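Protein ElaA (Escherichia coli, PDB 5Z6N) probably acts as an N-acetyltransferase of the GNAT superfamily, moving an acetyl group from acetyl coenzyme A to an amine. Local coordinates at residues 73-78 with 101-106. Sequence-based numbering, arbitrary orientation.
Sequences EPVVIG and ETCTHH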
loop_
_atom_site.group_PDB
_atom_site.type_symbol
_atom_site.label_atom_id
_atom_site.label_comp_id
_atom_site.label_asym_id
_atom_site.label_seq_id
_atom_site.Cartn_x
_atom_site.Cartn_y
_atom_site.Cartn_z
ATOM N N GLU B 73 -27.668 -3.089 0.985
ATOM C CA GLU B 73 -27.105 -1.796 1.351
ATOM C C GLU B 73 -26.545 -1.004 0.171
ATOM O O GLU B 73 -26.255 -1.591 -0.882
ATOM C CB GLU B 73 -25.905 -2.010 2.279
ATOM C CG GLU B 73 -26.079 -3.093 3.311
ATOM C CD GLU B 73 -25.399 -4.375 2.896
ATOM O OE1 GLU B 73 -24.707 -4.367 1.857
ATOM O OE2 GLU B 73 -25.530 -5.379 3.624
ATOM N N PRO B 74 -26.383 0.337 0.290
ATOM C CA PRO B 74 -25.995 1.125 -0.886
ATOM C C PRO B 74 -24.596 1.046 -1.479
ATOM O O PRO B 74 -23.726 0.291 -1.029
ATOM C CB PRO B 74 -26.257 2.531 -0.339
ATOM C CG PRO B 74 -25.745 2.442 1.048
ATOM C CD PRO B 74 -26.198 1.090 1.528
ATOM N N VAL B 75 -24.396 1.851 -2.522
ATOM C CA VAL B 75 -23.074 2.075 -3.089
ATOM C C VAL B 75 -22.255 2.919 -2.122
ATOM O O VAL B 75 -22.732 3.939 -1.609
ATOM C CB VAL B 75 -23.199 2.766 -4.453
ATOM C CG1 VAL B 75 -21.899 2.703 -5.189
ATOM C CG2 VAL B 75 -24.319 2.147 -5.273
ATOM N N VAL B 76 -21.018 2.503 -1.865
ATOM C CA VAL B 76 -20.127 3.210 -0.952
ATOM C C VAL B 76 -19.048 3.905 -1.767
ATOM O O VAL B 76 -18.421 3.284 -2.634
ATOM C CB VAL B 76 -19.501 2.262 0.086
ATOM C CG1 VAL B 76 -18.270 2.907 0.731
ATOM C CG2 VAL B 76 -20.536 1.878 1.141
ATOM N N ILE B 77 -18.839 5.191 -1.493
ATOM C CA ILE B 77 -17.714 5.950 -2.025
ATOM C C ILE B 77 -16.731 6.188 -0.888
ATOM O O ILE B 77 -17.139 6.479 0.243
ATOM C CB ILE B 77 -18.164 7.284 -2.651
ATOM C CG1 ILE B 77 -19.071 7.041 -3.853
ATOM C CG2 ILE B 77 -16.965 8.121 -3.067
ATOM C CD1 ILE B 77 -19.527 8.321 -4.515
ATOM N N GLY B 78 -15.442 6.049 -1.178
ATOM C CA GLY B 78 -14.428 6.267 -0.164
ATOM C C GLY B 78 -13.068 6.453 -0.798
ATOM O O GLY B 78 -12.899 6.310 -2.013
ATOM N N GLU B 101 -21.432 9.781 -11.499
ATOM C CA GLU B 101 -21.835 9.317 -12.823
ATOM C C GLU B 101 -21.526 7.837 -13.003
ATOM O O GLU B 101 -22.209 7.145 -13.768
ATOM C CB GLU B 101 -21.138 10.144 -13.907
ATOM C CG GLU B 101 -21.354 9.638 -15.332
ATOM C CD GLU B 101 -20.412 10.283 -16.337
ATOM O OE1 GLU B 101 -19.391 10.867 -15.913
ATOM O OE2 GLU B 101 -20.685 10.193 -17.554
ATOM N N THR B 102 -20.505 7.333 -12.305
ATOM C CA THR B 102 -20.226 5.902 -12.317
ATOM C C THR B 102 -21.204 5.141 -11.428
ATOM O O THR B 102 -21.724 4.094 -11.830
ATOM C CB THR B 102 -18.783 5.648 -11.879
ATOM O OG1 THR B 102 -17.887 6.321 -12.774
ATOM C CG2 THR B 102 -18.472 4.155 -11.895
ATOM N N CYS B 103 -21.468 5.654 -10.224
ATOM C CA CYS B 103 -22.501 5.064 -9.375
ATOM C C CYS B 103 -23.862 5.125 -10.054
ATOM O O CYS B 103 -24.619 4.148 -10.044
ATOM C CB CYS B 103 -22.548 5.779 -8.024
ATOM S SG CYS B 103 -21.002 5.774 -7.093
ATOM N N THR B 104 -24.194 6.277 -10.643
ATOM C CA THR B 104 -25.451 6.425 -11.370
ATOM C C THR B 104 -25.571 5.383 -12.474
ATOM O O THR B 104 -26.544 4.622 -12.530
ATOM C CB THR B 104 -25.554 7.837 -11.955
ATOM O OG1 THR B 104 -25.834 8.772 -10.906
ATOM C CG2 THR B 104 -26.650 7.911 -13.005
ATOM N N HIS B 105 -24.575 5.333 -13.361
ATOM C CA HIS B 105 -24.628 4.426 -14.502
ATOM C C HIS B 105 -24.728 2.976 -14.049
ATOM O O HIS B 105 -25.695 2.275 -14.372
ATOM C CB HIS B 105 -23.398 4.633 -15.389
ATOM C CG HIS B 105 -23.481 3.940 -16.714
ATOM N ND1 HIS B 105 -22.571 4.159 -17.726
ATOM C CD2 HIS B 105 -24.365 3.034 -17.196
ATOM C CE1 HIS B 105 -22.889 3.419 -18.772
ATOM N NE2 HIS B 105 -23.973 2.725 -18.475
ATOM N N HIS B 106 -23.737 2.507 -13.288
ATOM C CA HIS B 106 -23.644 1.081 -12.995
ATOM C C HIS B 106 -24.820 0.602 -12.151
ATOM O O HIS B 106 -25.444 -0.417 -12.464
ATOM C CB HIS B 106 -22.314 0.765 -12.311
ATOM C CG HIS B 106 -21.220 0.406 -13.267
ATOM N ND1 HIS B 106 -20.590 1.336 -14.067
ATOM C CD2 HIS B 106 -20.661 -0.790 -13.571
ATOM C CE1 HIS B 106 -19.682 0.731 -14.811
ATOM N NE2 HIS B 106 -19.707 -0.560 -14.530
#
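Val75, at the start of the strand in 73-78, and Cys103, in the last turn of helix 91-106, bring their CA atoms to 7.0 Å, the nearest backbone approach between the two segments. Both CA-CB bonds point across the gap, and the contact is wholly apolar, burying 119 Å² over the two sides. Cys103 supplies the one side chain of 101-106 that touches 73-78: its SG reaches over to two residues of the strand. Its distance to Val75 CG1 is 3.7 Å. With chi1 at -166°, that methyl is the branch of the valine set anti to the backbone N, and it is the one that reaches the sulfur, whereas CG2 is not among the contacts. Two residues along, on the same face of the strand, Ile77 lays the last bond of its longer branch beside the sulfur: CD1 is 3.9 Å from Cys103 SG and CG1 is practically as near, at 4.0 Å. All three touching residues are buried. The contact belongs to the beta-alpha-beta unit formed by strand 75-82, helix 91-106 and strand 112-117, part of the GNAT fold. Ile77 also touches Thr99 and Leu100, further back along the same helix. Ile65 of strand 59-67 and Val112 of strand 112-117 each touch both Val75 and Cys103, so the helix packs over three neighbouring strands of the sheet.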